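Local coordinates for 11S globulin subunit beta (Cucurbita maxima, PDB 2E9Q), which serves as a nutrient reservoir in pumpkin seeds, a storage globulin built from two cupin modules and assembled into hexamers, at residues P130-E133 with G134-L137; L218-A221 with F222-D225; V358-N361 with F362-V366. All coordinates share one frame; numbering follows the deposited sequence.

Interaction 1 (P130-E133 with G134-L137)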
ATOM      1  N   PRO A 130      19.911 -27.455   0.402  1.00 52.75           N
ATOM      2  CA  PRO A 130      20.678 -27.526   1.641  1.00 50.44           C
ATOM      3  C   PRO A 130      20.934 -26.107   2.139  1.00 54.76           C
ATOM      4  O   PRO A 130      20.858 -25.153   1.370  1.00 50.22           O
ATOM      5  CB  PRO A 130      21.959 -28.221   1.203  1.00 61.54           C
ATOM      6  CG  PRO A 130      22.165 -27.656  -0.181  1.00 57.57           C
ATOM      7  CD  PRO A 130      20.774 -27.718  -0.768  1.00 57.87           C
ATOM      8  N   PHE A 131      21.215 -25.974   3.426  1.00 46.31           N
ATOM      9  CA  PHE A 131      21.500 -24.671   4.003  1.00 54.12           C
ATOM     10  C   PHE A 131      22.376 -24.894   5.217  1.00 48.84           C
ATOM     11  O   PHE A 131      22.387 -25.979   5.794  1.00 55.13           O
ATOM     12  CB  PHE A 131      20.202 -23.946   4.392  1.00 48.14           C
ATOM     13  CG  PHE A 131      19.375 -24.680   5.403  1.00 47.40           C
ATOM     14  CD1 PHE A 131      19.705 -24.641   6.752  1.00 47.92           C
ATOM     15  CD2 PHE A 131      18.274 -25.432   5.004  1.00 46.27           C
ATOM     16  CE1 PHE A 131      18.952 -25.345   7.682  1.00 54.37           C
ATOM     17  CE2 PHE A 131      17.516 -26.138   5.925  1.00 47.67           C
ATOM     18  CZ  PHE A 131      17.853 -26.097   7.266  1.00 56.68           C
ATOM     19  N   ARG A 132      23.101 -23.860   5.610  1.00 55.52           N
ATOM     20  CA  ARG A 132      23.996 -23.966   6.742  1.00 56.77           C
ATOM     21  C   ARG A 132      24.055 -22.650   7.501  1.00 55.35           C
ATOM     22  O   ARG A 132      23.528 -21.632   7.046  1.00 48.73           O
ATOM     23  CB  ARG A 132      25.388 -24.330   6.237  1.00 56.15           C
ATOM     24  CG  ARG A 132      25.918 -23.311   5.262  1.00 49.41           C
ATOM     25  CD  ARG A 132      27.320 -23.648   4.798  1.00 56.23           C
ATOM     26  NE  ARG A 132      28.038 -22.440   4.406  1.00 59.29           N
ATOM     27  CZ  ARG A 132      27.619 -21.581   3.486  1.00 57.92           C
ATOM     28  NH1 ARG A 132      26.475 -21.790   2.844  1.00 64.89           N
ATOM     29  NH2 ARG A 132      28.334 -20.496   3.226  1.00 60.89           N
ATOM     30  N   GLU A 133      24.730 -22.680   8.645  1.00 47.33           N
ATOM     31  CA  GLU A 133      24.871 -21.512   9.500  1.00 50.37           C
ATOM     32  C   GLU A 133      25.298 -20.253   8.759  1.00 50.00           C
ATOM     33  O   GLU A 133      26.292 -20.248   8.036  1.00 52.88           O
ATOM     34  CB  GLU A 133      25.873 -21.810  10.615  1.00 52.83           C
ATOM     35  CG  GLU A 133      25.762 -20.882  11.815  1.00 57.02           C
ATOM     36  CD  GLU A 133      26.723 -21.254  12.936  1.00 70.76           C
ATOM     37  OE1 GLU A 133      26.783 -22.450  13.310  1.00 63.79           O
ATOM     38  OE2 GLU A 133      27.414 -20.344  13.447  1.00 69.75           O
ATOM     39  N   GLY A 134      24.541 -19.178   8.947  1.00 49.11           N
ATOM     40  CA  GLY A 134      24.875 -17.932   8.292  1.00 38.63           C
ATOM     41  C   GLY A 134      23.970 -17.686   7.107  1.00 42.82           C
ATOM     42  O   GLY A 134      23.968 -16.600   6.520  1.00 45.66           O
ATOM     43  N   ASP A 135      23.207 -18.702   6.733  1.00 41.50           N
ATOM     44  CA  ASP A 135      22.282 -18.543   5.627  1.00 38.81           C
ATOM     45  C   ASP A 135      21.053 -17.757   6.061  1.00 46.58           C
ATOM     46  O   ASP A 135      20.537 -17.921   7.175  1.00 46.15           O
ATOM     47  CB  ASP A 135      21.822 -19.902   5.076  1.00 45.54           C
ATOM     48  CG  ASP A 135      22.884 -20.580   4.209  1.00 50.14           C
ATOM     49  OD1 ASP A 135      23.795 -19.880   3.722  1.00 41.78           O
ATOM     50  OD2 ASP A 135      22.794 -21.811   4.017  1.00 47.85           O
ATOM     51  N   LEU A 136      20.603 -16.898   5.159  1.00 43.76           N
ATOM     52  CA  LEU A 136      19.419 -16.088   5.346  1.00 38.91           C
ATOM     53  C   LEU A 136      18.498 -16.691   4.293  1.00 45.62           C
ATOM     54  O   LEU A 136      18.688 -16.467   3.089  1.00 45.75           O
ATOM     55  CB  LEU A 136      19.728 -14.623   5.019  1.00 36.88           C
ATOM     56  CG  LEU A 136      18.647 -13.551   5.210  1.00 49.61           C
ATOM     57  CD1 LEU A 136      17.464 -13.840   4.303  1.00 52.45           C
ATOM     58  CD2 LEU A 136      18.205 -13.518   6.682  1.00 48.03           C
ATOM     59  N   LEU A 137      17.526 -17.478   4.742  1.00 35.90           N
ATOM     60  CA  LEU A 137      16.587 -18.124   3.842  1.00 35.39           C
ATOM     61  C   LEU A 137      15.361 -17.247   3.650  1.00 44.76           C
ATOM     62  O   LEU A 137      14.975 -16.493   4.545  1.00 39.87           O
ATOM     63  CB  LEU A 137      16.159 -19.483   4.413  1.00 36.17           C
ATOM     64  CG  LEU A 137      17.329 -20.342   4.913  1.00 38.93           C
ATOM     65  CD1 LEU A 137      16.831 -21.675   5.483  1.00 40.00           C
ATOM     66  CD2 LEU A 137      18.284 -20.588   3.754  1.00 44.09           C
TER
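Asp135 folds back over the type II beta turn that runs from Arg132 to Asp135, at the point where the N-terminal cupin barrel passes from strand 129-132 into strand 135-139 of a different sheet. The turn is closed by the backbone: Asp135 N donates to Arg132 O over 3.0 Å. The carboxylate of Asp135 then returns a bond in the other direction, OD2 accepting from Arg132 N at 2.6 Å, and the bond is nearly straight, with 166° at the hydrogen. That N-H comes down on OD2 from above the carboxylate plane. The pair of bonds satisfies both the N-H and the C=O of Arg132. Asp135 OD1 lies 3.4 Å from Arg132 NH1, well out of the guanidinium plane, so the salt bridge is one of charge alone; the two flat groups stand 78° apart. The guanidinium also has a weak hydrogen bond from NH2 to Ser293 OG. Gly134 sits at the corner with positive phi, where a beta carbon would collide with Glu133 O; its backbone is hydrogen-bonded to Val89 of strand 85-91 and to Ile290, just past strand 287-289. Below the polar turn the contact becomes apolar, with Phe131 and Leu137 crossing at about a right angle. The Phe131 ring swings out between its own backbone N and carbonyl carbon (chi1 60°), which presents a face to Leu137. Leu137 CD1 makes a CH-pi contact over that face, shifted toward the rim, 4.2 Å from the ring centroid, while Leu137 CD2 packs 3.9 Å from Phe131 CB.

Interaction 2 (L218-A221 with F222-D225)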
ATOM      1  N   LEU A 218     -12.150 -35.775   1.256  1.00 52.14           N
ATOM      2  CA  LEU A 218     -10.751 -36.143   1.142  1.00 57.23           C
ATOM      3  C   LEU A 218     -10.532 -37.496   0.469  1.00 61.04           C
ATOM      4  O   LEU A 218      -9.481 -37.732  -0.130  1.00 64.95           O
ATOM      5  CB  LEU A 218     -10.082 -36.106   2.518  1.00 52.63           C
ATOM      6  CG  LEU A 218     -10.086 -34.714   3.165  1.00 52.80           C
ATOM      7  CD1 LEU A 218      -9.304 -34.750   4.464  1.00 43.58           C
ATOM      8  CD2 LEU A 218      -9.481 -33.696   2.210  1.00 44.88           C
ATOM      9  N   GLU A 219     -11.520 -38.381   0.567  1.00 64.87           N
ATOM     10  CA  GLU A 219     -11.418 -39.697  -0.060  1.00 68.25           C
ATOM     11  C   GLU A 219     -11.479 -39.505  -1.565  1.00 66.38           C
ATOM     12  O   GLU A 219     -10.666 -40.057  -2.312  1.00 71.03           O
ATOM     13  CB  GLU A 219     -12.568 -40.596   0.391  1.00 70.60           C
ATOM     14  CG  GLU A 219     -12.456 -41.068   1.829  1.00 79.70           C
ATOM     15  CD  GLU A 219     -13.733 -41.710   2.335  1.00 79.47           C
ATOM     16  OE1 GLU A 219     -13.725 -42.239   3.464  1.00 78.87           O
ATOM     17  OE2 GLU A 219     -14.749 -41.678   1.608  1.00 87.90           O
ATOM     18  N   GLU A 220     -12.448 -38.711  -2.004  1.00 61.15           N
ATOM     19  CA  GLU A 220     -12.607 -38.425  -3.417  1.00 64.49           C
ATOM     20  C   GLU A 220     -11.424 -37.593  -3.913  1.00 67.15           C
ATOM     21  O   GLU A 220     -10.772 -37.940  -4.897  1.00 64.82           O
ATOM     22  CB  GLU A 220     -13.901 -37.659  -3.645  1.00 63.28           C
ATOM     23  CG  GLU A 220     -14.214 -37.436  -5.101  1.00 73.98           C
ATOM     24  CD  GLU A 220     -15.444 -36.591  -5.295  1.00 79.06           C
ATOM     25  OE1 GLU A 220     -16.467 -36.868  -4.634  1.00 83.75           O
ATOM     26  OE2 GLU A 220     -15.389 -35.651  -6.115  1.00 88.74           O
ATOM     27  N   ALA A 221     -11.147 -36.497  -3.213  1.00 65.59           N
ATOM     28  CA  ALA A 221     -10.052 -35.608  -3.575  1.00 64.62           C
ATOM     29  C   ALA A 221      -8.745 -36.351  -3.834  1.00 69.05           C
ATOM     30  O   ALA A 221      -8.123 -36.172  -4.884  1.00 64.39           O
ATOM     31  CB  ALA A 221      -9.846 -34.568  -2.485  1.00 61.15           C
ATOM     32  N   PHE A 222      -8.324 -37.183  -2.888  1.00 62.32           N
ATOM     33  CA  PHE A 222      -7.069 -37.913  -3.050  1.00 70.40           C
ATOM     34  C   PHE A 222      -7.224 -39.333  -3.583  1.00 66.69           C
ATOM     35  O   PHE A 222      -6.227 -39.996  -3.863  1.00 62.48           O
ATOM     36  CB  PHE A 222      -6.310 -37.982  -1.725  1.00 62.05           C
ATOM     37  CG  PHE A 222      -5.888 -36.653  -1.194  1.00 62.34           C
ATOM     38  CD1 PHE A 222      -6.823 -35.768  -0.671  1.00 55.19           C
ATOM     39  CD2 PHE A 222      -4.544 -36.288  -1.190  1.00 67.77           C
ATOM     40  CE1 PHE A 222      -6.427 -34.548  -0.152  1.00 56.61           C
ATOM     41  CE2 PHE A 222      -4.138 -35.062  -0.670  1.00 58.32           C
ATOM     42  CZ  PHE A 222      -5.081 -34.193  -0.149  1.00 59.39           C
ATOM     43  N   GLN A 223      -8.461 -39.798  -3.722  1.00 75.67           N
ATOM     44  CA  GLN A 223      -8.711 -41.158  -4.197  1.00 79.16           C
ATOM     45  C   GLN A 223      -8.047 -42.122  -3.231  1.00 79.08           C
ATOM     46  O   GLN A 223      -7.042 -42.769  -3.550  1.00 75.21           O
ATOM     47  CB  GLN A 223      -8.157 -41.350  -5.612  1.00 77.85           C
ATOM     48  CG  GLN A 223      -9.031 -40.719  -6.676  1.00 74.52           C
ATOM     49  CD  GLN A 223     -10.449 -41.267  -6.650  1.00 80.88           C
ATOM     50  OE1 GLN A 223     -10.676 -42.442  -6.941  1.00 83.30           O
ATOM     51  NE2 GLN A 223     -11.408 -40.420  -6.291  1.00 76.54           N
ATOM     52  N   ILE A 224      -8.624 -42.198  -2.037  1.00 78.40           N
ATOM     53  CA  ILE A 224      -8.116 -43.055  -0.980  1.00 72.50           C
ATOM     54  C   ILE A 224      -9.260 -43.497  -0.077  1.00 68.73           C
ATOM     55  O   ILE A 224     -10.416 -43.164  -0.325  1.00 73.01           O
ATOM     56  CB  ILE A 224      -7.076 -42.305  -0.132  1.00 71.78           C
ATOM     57  CG1 ILE A 224      -7.665 -40.977   0.351  1.00 64.33           C
ATOM     58  CG2 ILE A 224      -5.816 -42.067  -0.949  1.00 67.03           C
ATOM     59  CD1 ILE A 224      -6.755 -40.204   1.288  1.00 63.49           C
ATOM     60  N   ASP A 225      -8.928 -44.239   0.972  1.00 73.04           N
ATOM     61  CA  ASP A 225      -9.926 -44.736   1.912  1.00 72.49           C
ATOM     62  C   ASP A 225      -9.848 -44.036   3.262  1.00 74.48           C
ATOM     63  O   ASP A 225      -8.860 -43.361   3.570  1.00 73.93           O
ATOM     64  CB  ASP A 225      -9.748 -46.244   2.121  1.00 80.27           C
ATOM     65  CG  ASP A 225      -8.315 -46.626   2.467  1.00 87.90           C
ATOM     66  OD1 ASP A 225      -7.713 -45.994   3.370  1.00 88.58           O
ATOM     67  OD2 ASP A 225      -7.788 -47.566   1.835  1.00 92.55           O
TER
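Phe222 and Leu218 lie side by side on the last turn of helix 215-222, pointing the same way, with Leu218 CD2 4.0 Å from Phe222 CE1. This is the tight side: Ala221 CB presses on Phe222 CD1 at 3.7 Å, Leu218 O, which accepts from Phe222 N, also lies at the ring edge, and the rings of Phe222 and Phe210 meet with planes at about 85°. With an alanine in place of Phe222, Leu218 CD2 and Ala221 CB would probably lose the ring they pack on, leaving a gap beside Phe210. A Schellman motif ends the helix, with Gln223 at positive phi: Ile224 N bonds to Glu219 O at 3.0 Å, and Gln223 N reaches Glu220 O weakly. The Gln223 chain, bent at chi2 (-58°), doubles back and NE2 meets a lone pair of Glu220 O at 2.9 Å. The looser side faces solvent, with partly exposed Glu219, whose CB and CG lean on Ile224 O, and exposed Gln223 and Asp225. Gln223 NE2 also donates to Gly452 O of the second subunit, and Glu220 OE1 salt-bridges Arg388 NH1 of that subunit. Asp225 OD1 caps Leu228 N of helix 226-233, against which Leu218, Glu219 and Ile224 pack through Val229.

Interaction 3 (V358-N361 with F362-V366)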
ATOM      1  N   VAL A 358      18.560   4.546  22.079  1.00 40.18           N
ATOM      2  CA  VAL A 358      17.712   4.943  20.969  1.00 38.14           C
ATOM      3  C   VAL A 358      17.035   6.253  21.339  1.00 45.31           C
ATOM      4  O   VAL A 358      16.555   6.412  22.460  1.00 43.83           O
ATOM      5  CB  VAL A 358      16.633   3.875  20.697  1.00 42.29           C
ATOM      6  CG1 VAL A 358      15.804   4.271  19.486  1.00 37.70           C
ATOM      7  CG2 VAL A 358      17.287   2.500  20.500  1.00 37.47           C
ATOM      8  N   VAL A 359      16.991   7.189  20.399  1.00 44.75           N
ATOM      9  CA  VAL A 359      16.388   8.484  20.656  1.00 41.47           C
ATOM     10  C   VAL A 359      15.304   8.781  19.640  1.00 49.14           C
ATOM     11  O   VAL A 359      15.420   8.415  18.466  1.00 45.92           O
ATOM     12  CB  VAL A 359      17.462   9.601  20.620  1.00 42.59           C
ATOM     13  CG1 VAL A 359      16.823  10.959  20.824  1.00 42.25           C
ATOM     14  CG2 VAL A 359      18.508   9.343  21.701  1.00 43.88           C
ATOM     15  N   ASP A 360      14.244   9.449  20.085  1.00 45.68           N
ATOM     16  CA  ASP A 360      13.147   9.759  19.183  1.00 38.66           C
ATOM     17  C   ASP A 360      13.171  11.193  18.695  1.00 40.01           C
ATOM     18  O   ASP A 360      14.142  11.917  18.916  1.00 41.60           O
ATOM     19  CB  ASP A 360      11.802   9.419  19.838  1.00 48.64           C
ATOM     20  CG  ASP A 360      11.470  10.315  21.033  1.00 53.10           C
ATOM     21  OD1 ASP A 360      10.542   9.939  21.772  1.00 47.52           O
ATOM     22  OD2 ASP A 360      12.110  11.385  21.224  1.00 45.30           O
ATOM     23  N   ASN A 361      12.109  11.588  18.005  1.00 38.89           N
ATOM     24  CA  ASN A 361      12.001  12.929  17.444  1.00 43.58           C
ATOM     25  C   ASN A 361      11.844  14.029  18.493  1.00 46.92           C
ATOM     26  O   ASN A 361      11.984  15.219  18.184  1.00 45.10           O
ATOM     27  CB  ASN A 361      10.836  12.976  16.453  1.00 45.32           C
ATOM     28  CG  ASN A 361       9.514  12.564  17.085  1.00 45.48           C
ATOM     29  OD1 ASN A 361       8.620  13.386  17.272  1.00 45.66           O
ATOM     30  ND2 ASN A 361       9.391  11.294  17.415  1.00 38.38           N
ATOM     31  N   PHE A 362      11.557  13.633  19.728  1.00 41.05           N
ATOM     32  CA  PHE A 362      11.405  14.596  20.809  1.00 53.68           C
ATOM     33  C   PHE A 362      12.755  14.736  21.462  1.00 50.73           C
ATOM     34  O   PHE A 362      12.940  15.520  22.390  1.00 53.32           O
ATOM     35  CB  PHE A 362      10.367  14.103  21.823  1.00 52.79           C
ATOM     36  CG  PHE A 362       8.973  14.044  21.268  1.00 47.75           C
ATOM     37  CD1 PHE A 362       8.332  15.202  20.856  1.00 54.39           C
ATOM     38  CD2 PHE A 362       8.313  12.831  21.134  1.00 54.04           C
ATOM     39  CE1 PHE A 362       7.050  15.152  20.316  1.00 59.34           C
ATOM     40  CE2 PHE A 362       7.029  12.774  20.596  1.00 53.70           C
ATOM     41  CZ  PHE A 362       6.400  13.938  20.186  1.00 52.75           C
ATOM     42  N   GLY A 363      13.703  13.964  20.948  1.00 49.32           N
ATOM     43  CA  GLY A 363      15.042  13.981  21.485  1.00 42.16           C
ATOM     44  C   GLY A 363      15.078  13.218  22.788  1.00 46.14           C
ATOM     45  O   GLY A 363      16.008  13.380  23.574  1.00 48.55           O
ATOM     46  N   GLN A 364      14.067  12.388  23.022  1.00 42.08           N
ATOM     47  CA  GLN A 364      14.004  11.595  24.248  1.00 45.24           C
ATOM     48  C   GLN A 364      14.555  10.189  24.056  1.00 46.54           C
ATOM     49  O   GLN A 364      14.444   9.597  22.979  1.00 42.29           O
ATOM     50  CB  GLN A 364      12.559  11.473  24.762  1.00 51.35           C
ATOM     51  CG  GLN A 364      11.945  12.764  25.293  1.00 69.02           C
ATOM     52  CD  GLN A 364      12.773  13.388  26.406  1.00 75.22           C
ATOM     53  OE1 GLN A 364      12.917  12.814  27.494  1.00 71.48           O
ATOM     54  NE2 GLN A 364      13.331  14.570  26.135  1.00 71.00           N
ATOM     55  N   SER A 365      15.133   9.659  25.124  1.00 38.40           N
ATOM     56  CA  SER A 365      15.672   8.318  25.117  1.00 47.96           C
ATOM     57  C   SER A 365      14.476   7.375  25.245  1.00 49.25           C
ATOM     58  O   SER A 365      13.740   7.447  26.225  1.00 50.26           O
ATOM     59  CB  SER A 365      16.622   8.154  26.303  1.00 43.97           C
ATOM     60  OG  SER A 365      17.083   6.820  26.416  1.00 55.85           O
ATOM     61  N   VAL A 366      14.255   6.520  24.247  1.00 43.72           N
ATOM     62  CA  VAL A 366      13.140   5.581  24.299  1.00 36.90           C
ATOM     63  C   VAL A 366      13.632   4.178  24.636  1.00 44.14           C
ATOM     64  O   VAL A 366      12.851   3.220  24.754  1.00 43.64           O
ATOM     65  CB  VAL A 366      12.343   5.581  22.983  1.00 43.76           C
ATOM     66  CG1 VAL A 366      11.607   6.912  22.850  1.00 34.83           C
ATOM     67  CG2 VAL A 366      13.283   5.354  21.785  1.00 43.43           C
TER
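Asp360 reaches across to both Phe362 and Gln364 with a single carboxylate oxygen. Among the hydrogen bonds, OD2 accepts from Phe362 N, which makes an Asx turn, and from Gln364 N, each at 2.8 Å, and the two donors arrive from opposite faces of the carboxylate plane, so the oxygen is gripped between them. The Gln364 bond is the straighter, 156° at the hydrogen. What brings OD2 there is a first torsion of 67°, which sets CG between the backbone N and the carbonyl carbon and turns the carboxylate in over the loop. The backbone supplies three more bonds: Gly363 N to Asp360 O, Asp360 N to Gln364 O, and Val366 N to Val358 O. The first closes a type I turn from Asp360 to Gly363, whose last residue has positive phi. This is the tip of the beta hairpin between strands 353-359 and 365-372 in the C-terminal cupin module. Val359 and Ser365 face each other there as an antiparallel non-hydrogen-bonded pair, with CA-H...O contacts from Val359 CA to Gln364 O and from Ser365 CA to Val358 O. Contacts with the aromatic ring form another group. Asn361 OD1 stands over the centre of the Phe362 ring, 3.6 Å above its plane, with the amide turned 45° from the ring, while Asp360 OD1 comes to the ring edge, 3.7 Å from Phe362 CD2. Phe362 packs on Gly189 of the third subunit and Asn361 on Arg175 of the same subunit, to which the Phe362 backbone also hydrogen-bonds. The apolar contact is Val358 CG1 with Val366 CG2 at 3.6 Å; the other branch, Val366 CG1, instead lies beside a polar atom, Asp360 OD1, at 3.4 Å.

The three contacts follow one another along the chain without touching. Interactions 1 and 2 belong to the N-terminal half, their centres about 37 Å apart: the first is a corner between strands 129-132 and 135-139 of the cupin barrel, and the second is the end of helix 215-222, well outside that barrel. Interaction 3 is the hairpin tip between strands 353-359 and 365-372 of the C-terminal cupin module; its centre lies about 36 Å from that of interaction 1 and about 60 Å from that of interaction 2, from which it is across the chain's centre. Interactions 2 and 3 each meet a different neighbouring subunit, so the two outlying contacts lie at subunit interfaces and the first within a single subunit.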